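Local atomic coordinates of CBS domain-containing protein CBSX2, chloroplastic (Arabidopsis thaliana, PDB entry 4GQY), a protein that binds adenosine monophosphate between its paired CBS domains and, in the chloroplast, probably acts as an AMP-responsive regulator of thioredoxin. Residues W47-V52 with P108-D113; D55-A60 with I92-G97; F129-V134 with I142-R147. All coordinates share one frame; numbering follows the deposited sequence.

Contact 1 (W47-V52 with P108-D113). With AMP (adenosine monophosphate), chain E.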
loop_
_atom_site.group_PDB
_atom_site.type_symbol
_atom_site.label_atom_id
_atom_site.label_comp_id
_atom_site.label_asym_id
_atom_site.label_seq_id
_atom_site.Cartn_x
_atom_site.Cartn_y
_atom_site.Cartn_z
ATOM N N TRP A 47 -6.020 11.526 25.063
ATOM C CA TRP A 47 -5.623 10.183 24.631
ATOM C C TRP A 47 -6.261 9.729 23.326
ATOM O O TRP A 47 -6.330 8.533 23.035
ATOM C CB TRP A 47 -5.843 9.151 25.735
ATOM C CG TRP A 47 -4.667 9.070 26.631
ATOM C CD1 TRP A 47 -4.269 10.005 27.542
ATOM C CD2 TRP A 47 -3.721 7.997 26.713
ATOM N NE1 TRP A 47 -3.134 9.581 28.181
ATOM C CE2 TRP A 47 -2.777 8.354 27.695
ATOM C CE3 TRP A 47 -3.588 6.770 26.059
ATOM C CZ2 TRP A 47 -1.697 7.522 28.032
ATOM C CZ3 TRP A 47 -2.510 5.942 26.399
ATOM C CH2 TRP A 47 -1.585 6.324 27.375
ATOM N N THR A 48 -6.733 10.696 22.554
ATOM C CA THR A 48 -7.134 10.477 21.174
ATOM C C THR A 48 -5.879 10.235 20.334
ATOM O O THR A 48 -4.902 10.986 20.440
ATOM C CB THR A 48 -7.813 11.735 20.655
ATOM O OG1 THR A 48 -8.949 12.021 21.487
ATOM C CG2 THR A 48 -8.252 11.560 19.204
ATOM N N LEU A 49 -5.893 9.206 19.494
ATOM C CA LEU A 49 -4.738 8.943 18.620
ATOM C C LEU A 49 -4.666 9.977 17.517
ATOM O O LEU A 49 -5.600 10.072 16.715
ATOM C CB LEU A 49 -4.857 7.564 17.980
ATOM C CG LEU A 49 -3.628 7.353 17.105
ATOM C CD1 LEU A 49 -2.405 7.173 17.994
ATOM C CD2 LEU A 49 -3.862 6.165 16.248
ATOM N N VAL A 50 -3.586 10.765 17.475
ATOM C CA VAL A 50 -3.457 11.783 16.427
ATOM C C VAL A 50 -2.298 11.541 15.475
ATOM O O VAL A 50 -2.206 12.190 14.434
ATOM C CB VAL A 50 -3.321 13.239 16.960
ATOM C CG1 VAL A 50 -4.495 13.600 17.871
ATOM C CG2 VAL A 50 -1.985 13.427 17.676
ATOM N N GLY A 51 -1.397 10.632 15.803
ATOM C CA GLY A 51 -0.342 10.392 14.828
ATOM C C GLY A 51 0.516 9.194 15.139
ATOM O O GLY A 51 0.289 8.511 16.140
ATOM N N VAL A 52 1.475 8.914 14.267
ATOM C CA VAL A 52 2.507 7.948 14.579
ATOM C C VAL A 52 3.844 8.561 14.169
ATOM O O VAL A 52 3.965 9.124 13.073
ATOM C CB VAL A 52 2.302 6.595 13.867
ATOM C CG1 VAL A 52 2.223 6.754 12.340
ATOM C CG2 VAL A 52 3.440 5.639 14.217
ATOM N N PRO A 108 -2.994 8.062 11.271
ATOM C CA PRO A 108 -2.521 6.785 10.714
ATOM C C PRO A 108 -3.650 5.797 10.473
ATOM O O PRO A 108 -4.744 5.990 10.991
ATOM C CB PRO A 108 -1.596 6.244 11.810
ATOM C CG PRO A 108 -2.051 6.909 13.080
ATOM C CD PRO A 108 -2.582 8.263 12.669
ATOM N N LEU A 109 -3.386 4.755 9.689
ATOM C CA LEU A 109 -4.313 3.639 9.586
ATOM C C LEU A 109 -4.322 2.923 10.924
ATOM O O LEU A 109 -3.269 2.760 11.559
ATOM C CB LEU A 109 -3.879 2.649 8.501
ATOM C CG LEU A 109 -3.896 3.122 7.050
ATOM C CD1 LEU A 109 -3.624 1.970 6.101
ATOM C CD2 LEU A 109 -5.216 3.805 6.726
ATOM N N VAL A 110 -5.508 2.493 11.344
ATOM C CA VAL A 110 -5.676 1.861 12.645
ATOM C C VAL A 110 -6.634 0.681 12.572
ATOM O O VAL A 110 -7.362 0.528 11.585
ATOM C CB VAL A 110 -6.197 2.850 13.707
ATOM C CG1 VAL A 110 -5.244 4.037 13.846
ATOM C CG2 VAL A 110 -7.633 3.302 13.379
ATOM N N VAL A 111 -6.593 -0.151 13.615
ATOM C CA VAL A 111 -7.537 -1.253 13.789
ATOM C C VAL A 111 -8.208 -1.176 15.157
ATOM O O VAL A 111 -7.786 -0.390 16.030
ATOM C CB VAL A 111 -6.841 -2.608 13.701
ATOM C CG1 VAL A 111 -6.290 -2.825 12.291
ATOM C CG2 VAL A 111 -5.726 -2.695 14.766
ATOM N N ARG A 112 -9.245 -1.997 15.332
ATOM C CA ARG A 112 -9.947 -2.142 16.609
ATOM C C ARG A 112 -9.386 -3.361 17.336
ATOM O O ARG A 112 -8.843 -4.267 16.691
ATOM C CB ARG A 112 -11.445 -2.369 16.342
ATOM C CG ARG A 112 -12.163 -1.204 15.651
ATOM C CD ARG A 112 -12.294 -0.025 16.617
ATOM N NE ARG A 112 -13.001 -0.470 17.819
ATOM C CZ ARG A 112 -14.331 -0.486 17.929
ATOM N NH1 ARG A 112 -15.079 -0.046 16.917
ATOM N NH2 ARG A 112 -14.919 -0.924 19.045
ATOM N N ASP A 113 -9.526 -3.407 18.663
ATOM C CA ASP A 113 -9.061 -4.570 19.419
ATOM C C ASP A 113 -9.834 -5.846 19.088
ATOM O O ASP A 113 -9.336 -6.957 19.315
ATOM C CB ASP A 113 -9.029 -4.306 20.936
ATOM C CG ASP A 113 -10.407 -3.971 21.534
ATOM O OD1 ASP A 113 -11.392 -3.716 20.800
ATOM O OD2 ASP A 113 -10.492 -3.935 22.778
HETATM P P AMP E . 7.378 2.201 9.640
HETATM O O1P AMP E . 8.465 1.702 8.700
HETATM O O2P AMP E . 6.071 1.410 9.570
HETATM O O3P AMP E . 7.894 2.463 11.044
HETATM O "O5'" AMP E . 7.004 3.663 9.129
HETATM C "C5'" AMP E . 7.111 4.016 7.760
HETATM C "C4'" AMP E . 6.368 5.298 7.472
HETATM O "O4'" AMP E . 4.937 5.040 7.528
HETATM C "C3'" AMP E . 6.629 6.446 8.444
HETATM O "O3'" AMP E . 6.482 7.692 7.757
HETATM C "C2'" AMP E . 5.481 6.310 9.441
HETATM O "O2'" AMP E . 5.160 7.514 10.110
HETATM C "C1'" AMP E . 4.335 5.830 8.544
HETATM N N9 AMP E . 3.382 4.964 9.245
HETATM C C8 AMP E . 3.758 3.994 10.112
HETATM N N7 AMP E . 2.678 3.332 10.611
HETATM C C5 AMP E . 1.589 3.890 10.055
HETATM C C6 AMP E . 0.138 3.687 10.158
HETATM N N6 AMP E . -0.353 2.714 10.961
HETATM N N1 AMP E . -0.664 4.482 9.413
HETATM C C2 AMP E . -0.190 5.445 8.603
HETATM N N3 AMP E . 1.121 5.695 8.482
HETATM C C4 AMP E . 2.046 4.968 9.166
#

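Contact 2 (D55-A60 with I92-G97). With AMP (adenosine monophosphate), chain E.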
loop_
_atom_site.group_PDB
_atom_site.type_symbol
_atom_site.label_atom_id
_atom_site.label_comp_id
_atom_site.label_asym_id
_atom_site.label_seq_id
_atom_site.Cartn_x
_atom_site.Cartn_y
_atom_site.Cartn_z
ATOM N N ASP A 55 10.938 5.545 13.826
ATOM C CA ASP A 55 12.371 5.682 13.532
ATOM C C ASP A 55 12.585 6.083 12.059
ATOM O O ASP A 55 13.493 6.873 11.741
ATOM C CB ASP A 55 13.170 4.418 13.905
ATOM C CG ASP A 55 12.617 3.124 13.262
ATOM O OD1 ASP A 55 11.845 3.181 12.261
ATOM O OD2 ASP A 55 12.971 2.021 13.770
ATOM N N TYR A 56 11.717 5.590 11.175
ATOM C CA TYR A 56 11.777 5.982 9.768
ATOM C C TYR A 56 11.715 7.488 9.637
ATOM O O TYR A 56 12.498 8.085 8.886
ATOM C CB TYR A 56 10.640 5.386 8.946
ATOM C CG TYR A 56 10.797 5.691 7.466
ATOM C CD1 TYR A 56 11.772 5.042 6.711
ATOM C CD2 TYR A 56 9.997 6.637 6.831
ATOM C CE1 TYR A 56 11.944 5.322 5.375
ATOM C CE2 TYR A 56 10.160 6.924 5.485
ATOM C CZ TYR A 56 11.124 6.259 4.766
ATOM O OH TYR A 56 11.279 6.541 3.431
ATOM N N ASP A 57 10.772 8.088 10.360
ATOM C CA ASP A 57 10.585 9.537 10.335
ATOM C C ASP A 57 11.804 10.298 10.893
ATOM O O ASP A 57 12.157 11.356 10.384
ATOM C CB ASP A 57 9.316 9.901 11.110
ATOM C CG ASP A 57 8.087 9.183 10.573
ATOM O OD1 ASP A 57 7.892 9.222 9.338
ATOM O OD2 ASP A 57 7.331 8.564 11.373
ATOM N N LEU A 58 12.467 9.751 11.912
ATOM C CA LEU A 58 13.648 10.425 12.469
ATOM C C LEU A 58 14.839 10.353 11.508
ATOM O O LEU A 58 15.710 11.222 11.532
ATOM C CB LEU A 58 14.037 9.830 13.826
ATOM C CG LEU A 58 12.981 9.915 14.932
ATOM C CD1 LEU A 58 13.454 9.209 16.209
ATOM C CD2 LEU A 58 12.662 11.356 15.223
ATOM N N LEU A 59 14.875 9.327 10.657
ATOM C CA LEU A 59 15.982 9.212 9.700
ATOM C C LEU A 59 16.138 10.454 8.829
ATOM O O LEU A 59 17.237 10.751 8.366
ATOM C CB LEU A 59 15.812 8.000 8.785
ATOM C CG LEU A 59 16.031 6.608 9.360
ATOM C CD1 LEU A 59 15.693 5.574 8.270
ATOM C CD2 LEU A 59 17.460 6.427 9.854
ATOM N N ALA A 60 15.049 11.181 8.606
ATOM C CA ALA A 60 15.093 12.345 7.727
ATOM C C ALA A 60 15.789 13.564 8.350
ATOM O O ALA A 60 16.184 14.496 7.638
ATOM C CB ALA A 60 13.690 12.706 7.257
ATOM N N ILE A 92 10.833 19.219 4.340
ATOM C CA ILE A 92 11.546 20.275 5.056
ATOM C C ILE A 92 11.216 20.188 6.541
ATOM O O ILE A 92 12.104 20.301 7.396
ATOM C CB ILE A 92 11.173 21.671 4.510
ATOM C CG1 ILE A 92 11.605 21.799 3.042
ATOM C CG2 ILE A 92 11.831 22.773 5.340
ATOM C CD1 ILE A 92 11.035 23.030 2.341
ATOM N N SER A 93 9.938 19.951 6.836
ATOM C CA SER A 93 9.470 19.813 8.208
ATOM C C SER A 93 10.155 18.661 8.918
ATOM O O SER A 93 10.539 18.780 10.073
ATOM C CB SER A 93 7.945 19.638 8.254
ATOM O OG SER A 93 7.292 20.801 7.759
ATOM N N LYS A 94 10.328 17.544 8.232
ATOM C CA LYS A 94 10.998 16.427 8.870
ATOM C C LYS A 94 12.469 16.716 9.034
ATOM O O LYS A 94 13.074 16.315 10.027
ATOM C CB LYS A 94 10.829 15.155 8.054
ATOM C CG LYS A 94 9.494 14.483 8.227
ATOM C CD LYS A 94 9.527 13.175 7.460
ATOM C CE LYS A 94 8.458 12.211 7.931
ATOM N NZ LYS A 94 8.649 10.879 7.269
ATOM N N THR A 95 13.053 17.400 8.056
ATOM C CA THR A 95 14.490 17.642 8.112
ATOM C C THR A 95 14.849 18.593 9.256
ATOM O O THR A 95 15.870 18.405 9.908
ATOM C CB THR A 95 15.027 18.168 6.783
ATOM O OG1 THR A 95 14.548 17.343 5.713
ATOM C CG2 THR A 95 16.551 18.157 6.784
ATOM N N TYR A 96 14.000 19.589 9.526
ATOM C CA TYR A 96 14.336 20.601 10.529
ATOM C C TYR A 96 13.410 20.652 11.760
ATOM O O TYR A 96 13.544 21.535 12.621
ATOM C CB TYR A 96 14.488 21.981 9.865
ATOM C CG TYR A 96 15.602 21.983 8.845
ATOM C CD1 TYR A 96 16.927 21.965 9.244
ATOM C CD2 TYR A 96 15.330 21.962 7.494
ATOM C CE1 TYR A 96 17.957 21.940 8.322
ATOM C CE2 TYR A 96 16.356 21.927 6.558
ATOM C CZ TYR A 96 17.661 21.922 6.982
ATOM O OH TYR A 96 18.682 21.889 6.058
ATOM N N GLY A 97 12.509 19.683 11.865
ATOM C CA GLY A 97 11.589 19.622 12.989
ATOM C C GLY A 97 12.192 19.684 14.388
ATOM O O GLY A 97 13.281 19.180 14.633
HETATM P P AMP E . 7.378 2.201 9.640
HETATM O O1P AMP E . 8.465 1.702 8.700
HETATM O O2P AMP E . 6.071 1.410 9.570
HETATM O O3P AMP E . 7.894 2.463 11.044
HETATM O "O5'" AMP E . 7.004 3.663 9.129
HETATM C "C5'" AMP E . 7.111 4.016 7.760
HETATM C "C4'" AMP E . 6.368 5.298 7.472
HETATM O "O4'" AMP E . 4.937 5.040 7.528
HETATM C "C3'" AMP E . 6.629 6.446 8.444
HETATM O "O3'" AMP E . 6.482 7.692 7.757
HETATM C "C2'" AMP E . 5.481 6.310 9.441
HETATM O "O2'" AMP E . 5.160 7.514 10.110
HETATM C "C1'" AMP E . 4.335 5.830 8.544
HETATM N N9 AMP E . 3.382 4.964 9.245
HETATM C C8 AMP E . 3.758 3.994 10.112
HETATM N N7 AMP E . 2.678 3.332 10.611
HETATM C C5 AMP E . 1.589 3.890 10.055
HETATM C C6 AMP E . 0.138 3.687 10.158
HETATM N N6 AMP E . -0.353 2.714 10.961
HETATM N N1 AMP E . -0.664 4.482 9.413
HETATM C C2 AMP E . -0.190 5.445 8.603
HETATM N N3 AMP E . 1.121 5.695 8.482
HETATM C C4 AMP E . 2.046 4.968 9.166
#

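Contact 3 (F129-V134 with I142-R147). With AMP (adenosine monophosphate), chain E; AMP (adenosine monophosphate), chain F.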
loop_
_atom_site.group_PDB
_atom_site.type_symbol
_atom_site.label_atom_id
_atom_site.label_comp_id
_atom_site.label_asym_id
_atom_site.label_seq_id
_atom_site.Cartn_x
_atom_site.Cartn_y
_atom_site.Cartn_z
ATOM N N PHE A 129 3.529 -1.498 6.878
ATOM C CA PHE A 129 3.829 -0.734 8.103
ATOM C C PHE A 129 4.401 -1.646 9.176
ATOM O O PHE A 129 4.076 -2.832 9.213
ATOM C CB PHE A 129 2.580 -0.017 8.657
ATOM C CG PHE A 129 2.057 1.090 7.771
ATOM C CD1 PHE A 129 2.925 1.931 7.082
ATOM C CD2 PHE A 129 0.689 1.299 7.637
ATOM C CE1 PHE A 129 2.443 2.962 6.267
ATOM C CE2 PHE A 129 0.202 2.338 6.818
ATOM C CZ PHE A 129 1.084 3.152 6.131
ATOM N N ARG A 130 5.246 -1.107 10.051
ATOM C CA ARG A 130 5.734 -1.891 11.193
ATOM C C ARG A 130 4.634 -2.140 12.236
ATOM O O ARG A 130 4.616 -3.183 12.884
ATOM C CB ARG A 130 6.938 -1.203 11.858
ATOM C CG ARG A 130 7.355 -1.805 13.219
ATOM C CD ARG A 130 7.817 -3.260 13.098
ATOM N NE ARG A 130 8.925 -3.392 12.152
ATOM C CZ ARG A 130 9.482 -4.542 11.762
ATOM N NH1 ARG A 130 9.041 -5.705 12.239
ATOM N NH2 ARG A 130 10.489 -4.521 10.876
ATOM N N ARG A 131 3.721 -1.188 12.392
ATOM C CA ARG A 131 2.730 -1.271 13.465
ATOM C C ARG A 131 1.366 -0.705 13.074
ATOM O O ARG A 131 1.268 0.197 12.245
ATOM C CB ARG A 131 3.234 -0.519 14.700
ATOM C CG ARG A 131 3.380 0.984 14.454
ATOM C CD ARG A 131 4.239 1.647 15.509
ATOM N NE ARG A 131 5.621 1.170 15.481
ATOM C CZ ARG A 131 6.508 1.477 14.526
ATOM N NH1 ARG A 131 6.173 2.245 13.481
ATOM N NH2 ARG A 131 7.741 0.993 14.612
ATOM N N LEU A 132 0.320 -1.254 13.685
ATOM C CA LEU A 132 -1.024 -0.691 13.633
ATOM C C LEU A 132 -1.403 -0.247 15.022
ATOM O O LEU A 132 -1.535 -1.074 15.936
ATOM C CB LEU A 132 -2.016 -1.737 13.157
ATOM C CG LEU A 132 -1.663 -2.122 11.733
ATOM C CD1 LEU A 132 -2.446 -3.342 11.293
ATOM C CD2 LEU A 132 -1.973 -0.917 10.893
ATOM N N PRO A 133 -1.558 1.061 15.200
ATOM C CA PRO A 133 -2.072 1.556 16.472
ATOM C C PRO A 133 -3.509 1.044 16.598
ATOM O O PRO A 133 -4.208 0.914 15.597
ATOM C CB PRO A 133 -2.052 3.073 16.295
ATOM C CG PRO A 133 -1.133 3.331 15.143
ATOM C CD PRO A 133 -1.354 2.147 14.227
ATOM N N VAL A 134 -3.896 0.675 17.809
ATOM C CA VAL A 134 -5.200 0.083 18.085
ATOM C C VAL A 134 -5.985 1.084 18.904
ATOM O O VAL A 134 -5.502 1.514 19.965
ATOM C CB VAL A 134 -5.044 -1.200 18.923
ATOM C CG1 VAL A 134 -6.373 -1.975 18.956
ATOM C CG2 VAL A 134 -3.941 -2.077 18.348
ATOM N N ILE A 142 -5.719 2.493 22.548
ATOM C CA ILE A 142 -5.794 1.400 23.507
ATOM C C ILE A 142 -4.756 0.284 23.300
ATOM O O ILE A 142 -4.711 -0.689 24.070
ATOM C CB ILE A 142 -7.190 0.768 23.513
ATOM C CG1 ILE A 142 -7.516 0.140 22.152
ATOM C CG2 ILE A 142 -8.234 1.810 23.928
ATOM C CD1 ILE A 142 -8.821 -0.733 22.171
ATOM N N GLY A 143 -3.951 0.393 22.246
ATOM C CA GLY A 143 -2.914 -0.612 22.033
ATOM C C GLY A 143 -2.020 -0.365 20.826
ATOM O O GLY A 143 -2.245 0.600 20.080
ATOM N N ILE A 144 -1.005 -1.220 20.657
ATOM C CA ILE A 144 -0.190 -1.246 19.449
ATOM C C ILE A 144 -0.044 -2.701 18.991
ATOM O O ILE A 144 0.378 -3.553 19.762
ATOM C CB ILE A 144 1.218 -0.667 19.682
ATOM C CG1 ILE A 144 1.167 0.828 19.977
ATOM C CG2 ILE A 144 2.067 -0.842 18.444
ATOM C CD1 ILE A 144 0.616 1.624 18.847
ATOM N N LEU A 145 -0.390 -2.996 17.745
ATOM C CA LEU A 145 -0.087 -4.312 17.171
ATOM C C LEU A 145 1.089 -4.187 16.202
ATOM O O LEU A 145 0.955 -3.576 15.133
ATOM C CB LEU A 145 -1.272 -4.867 16.394
ATOM C CG LEU A 145 -1.044 -6.283 15.850
ATOM C CD1 LEU A 145 -1.210 -7.326 16.949
ATOM C CD2 LEU A 145 -2.005 -6.555 14.719
ATOM N N THR A 146 2.231 -4.776 16.535
ATOM C CA THR A 146 3.373 -4.742 15.593
ATOM C C THR A 146 3.388 -5.964 14.698
ATOM O O THR A 146 2.661 -6.947 14.923
ATOM C CB THR A 146 4.687 -4.772 16.319
ATOM O OG1 THR A 146 4.723 -5.965 17.117
ATOM C CG2 THR A 146 4.850 -3.540 17.193
ATOM N N ARG A 147 4.247 -5.911 13.692
ATOM C CA ARG A 147 4.531 -7.086 12.891
ATOM C C ARG A 147 5.028 -8.231 13.796
ATOM O O ARG A 147 4.584 -9.382 13.669
ATOM C CB ARG A 147 5.539 -6.710 11.807
ATOM C CG ARG A 147 5.594 -7.675 10.657
ATOM C CD ARG A 147 5.851 -6.911 9.396
ATOM N NE ARG A 147 7.256 -6.847 9.088
ATOM C CZ ARG A 147 7.776 -6.061 8.156
ATOM N NH1 ARG A 147 6.987 -5.253 7.450
ATOM N NH2 ARG A 147 9.082 -6.095 7.932
HETATM P P AMP E . 7.378 2.201 9.640
HETATM O O1P AMP E . 8.465 1.702 8.700
HETATM O O2P AMP E . 6.071 1.410 9.570
HETATM O O3P AMP E . 7.894 2.463 11.044
HETATM O "O5'" AMP E . 7.004 3.663 9.129
HETATM C "C5'" AMP E . 7.111 4.016 7.760
HETATM C "C4'" AMP E . 6.368 5.298 7.472
HETATM O "O4'" AMP E . 4.937 5.040 7.528
HETATM C "C3'" AMP E . 6.629 6.446 8.444
HETATM O "O3'" AMP E . 6.482 7.692 7.757
HETATM C "C2'" AMP E . 5.481 6.310 9.441
HETATM O "O2'" AMP E . 5.160 7.514 10.110
HETATM C "C1'" AMP E . 4.335 5.830 8.544
HETATM N N9 AMP E . 3.382 4.964 9.245
HETATM C C8 AMP E . 3.758 3.994 10.112
HETATM N N7 AMP E . 2.678 3.332 10.611
HETATM C C5 AMP E . 1.589 3.890 10.055
HETATM C C6 AMP E . 0.138 3.687 10.158
HETATM N N6 AMP E . -0.353 2.714 10.961
HETATM N N1 AMP E . -0.664 4.482 9.413
HETATM C C2 AMP E . -0.190 5.445 8.603
HETATM N N3 AMP E . 1.121 5.695 8.482
HETATM C C4 AMP E . 2.046 4.968 9.166
HETATM P P AMP F . 12.039 -5.429 5.809
HETATM O O1P AMP F . 10.586 -5.019 6.053
HETATM O O2P AMP F . 12.950 -4.286 5.446
HETATM O O3P AMP F . 12.633 -6.367 6.818
HETATM O "O5'" AMP F . 11.945 -6.340 4.512
HETATM C "C5'" AMP F . 11.094 -5.995 3.423
HETATM C "C4'" AMP F . 11.415 -6.850 2.224
HETATM O "O4'" AMP F . 12.717 -6.445 1.699
HETATM C "C3'" AMP F . 11.524 -8.347 2.516
HETATM O "O3'" AMP F . 11.192 -9.107 1.354
HETATM C "C2'" AMP F . 13.010 -8.521 2.813
HETATM O "O2'" AMP F . 13.500 -9.835 2.619
HETATM C "C1'" AMP F . 13.652 -7.500 1.858
HETATM N N9 AMP F . 14.879 -6.910 2.393
HETATM C C8 AMP F . 15.045 -6.535 3.666
HETATM N N7 AMP F . 16.297 -6.030 3.845
HETATM C C5 AMP F . 16.947 -6.071 2.666
HETATM C C6 AMP F . 18.296 -5.688 2.163
HETATM N N6 AMP F . 19.224 -5.141 2.981
HETATM N N1 AMP F . 18.546 -5.896 0.856
HETATM C C2 AMP F . 17.627 -6.439 0.026
HETATM N N3 AMP F . 16.385 -6.811 0.412
HETATM C C4 AMP F . 16.000 -6.661 1.704
HETATM O O HOH W 1 4.114 -4.987 7.594
HETATM O O HOH W 2 11.811 -6.321 9.625
#

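Contact 1 (W47-V52 with P108-D113)
Pro108 is set between strand residues Leu49, Gly51 and Val52 and the adenine of AMP, its ring atoms dividing the work. Pro108 CB faces two ways, standing 3.9 Å from Val52 CG1 and 3.1 Å from AMP N1. CG meets Leu49 CD2 at 3.7 Å, the leucine methyl and the ring carbon pointing at each other. CD rests 3.8 Å from Gly51 CA, where the strand has no side chain. Leu49, its CG anti to the backbone N (chi1 -179°), also brings CD2 to 3.5 Å from Val110 CG1, a tight pair in which the side chains run past each other. Val52 CG1 meets the purine too, 3.6 Å from C4. Past the proline, the backbone reads the base: Leu109 N donates to AMP N1 at 2.7 Å, and AMP N6 donates to Leu109 O at 3.0 Å. A glycine in place of Pro108 would probably take the ring contact from Leu49 CD2 and Val52 CG1, opening a gap beside Gly51 and the adenine, and leave the loop freer to move. Strand 49-54 bulges where Val50 and Gly51 both face Val42, while Leu49 and Val110 also touch strand 131-135 and Leu109 packs on helix 117-127.

Contact 2 (D55-A60 with I92-G97)
The ribose end of the AMP site in this CBS pair illustrates how an acidic residue can grip both hydroxyls of a sugar while a lysine from a distant helix steadies it. Asp57, on the short helix that follows strand 49-54, supplies the carboxylate; Lys94, near the end of helix 81-96, supplies the ammonium. The carboxylate takes the ribose in a fork: O3' of AMP donates to Asp57 OD1 at 2.6 Å and O2' donates to Asp57 OD2 at 2.7 Å. OD2 also accepts from the backbone N of Ser54, so both oxygens are engaged twice and the group can hardly turn. The lysine reaches the site with its chain extended beyond CG (chi2 -175°, chi4 -173°), a length that carries the ammonium from one helix to the other. Its positive charge probably stabilises the ionised carboxylate and holds OD1 in place.

Behind the charged pair, Ala60, just past the short helix, packs on helix 81-96. Ala60 CB points at the aliphatic root of the lysine, 3.8 Å from Lys94 CB, and Ala60 O lies 3.6 Å from Thr95 CA. On the sugar, Tyr56 CD2 approaches C3' of AMP at 3.7 Å; the phenol's OH is bonded to Leu125 O of the third subunit, which ties this wall of the pocket to the assembly. The salt bridge itself is made at the anti lone pair of Asp57 OD1, directed away from OD2, with Lys94 NZ 2.8 Å distant.

Contact 3 (F129-V134 with I142-R147)
Strands 131-134 and 142-146 run antiparallel at 165°, with Leu132 and Leu145 exchanging N-H...O bonds in a hydrogen-bonded pair and Ile142 and Gly143 both opposite Val134 in a classic beta bulge. Val134 O therefore takes two donors, Ile142 N at 2.8 Å and Gly143 N at 3.0 Å. On one face Ile144 CD1 folds against the proline, 3.6 Å from Pro133 CA; on the other, Val134 CG2 leans over the backbone of Gly143. At the AMP end the Phe129 ring lies over the adenine, with C5 of AMP (chain E) 3.5 Å above its centre. Arg131 NH1 meets O3P of the same AMP at 3.0 Å in the guanidinium plane, NH2 being hydrogen-bonded to Thr38 OG1, and the backbone N of Arg130 donates to O2P at 2.7 Å. Arg147, its chain kinked midway (chi3 93°), brings NH2 to O1P of the second AMP (chain F) at 2.6 Å. Its guanidinium lies over a face of that of Arg130, the planes 50° apart; Asp55 of the third subunit pairs with both arginines. Around the hairpin, Leu132 and Leu145 pack on helix 117-127, Pro133 meets Leu49 of strand 49-54, and the Ile144 backbone bonds to Thr11 of strand 11-12.

All three contacts border the same AMP, yet each meets it with different chemistry. Contact 3 is a buried hairpin closest to the chain centre, ordered by backbone bonds and ending in arginines for phosphate; contact 1, partly buried, rests on apolar carbons and recognises the base through main-chain atoms; contact 2, also buried but about 14 Å from the centre, joins the short helix 55-58 and Ala60 beyond it to helix 81-96, with a charged pair that serves the ribose. Contacts 1 and 3 adjoin, the loop 108-113 lying along Pro133 and Val134, whereas strand 49-54 of contact 1 leads directly into helix 55-58 of contact 2. Contacts 2 and 3 stay about 5 Å apart at their nearest atoms, and both reach the third subunit.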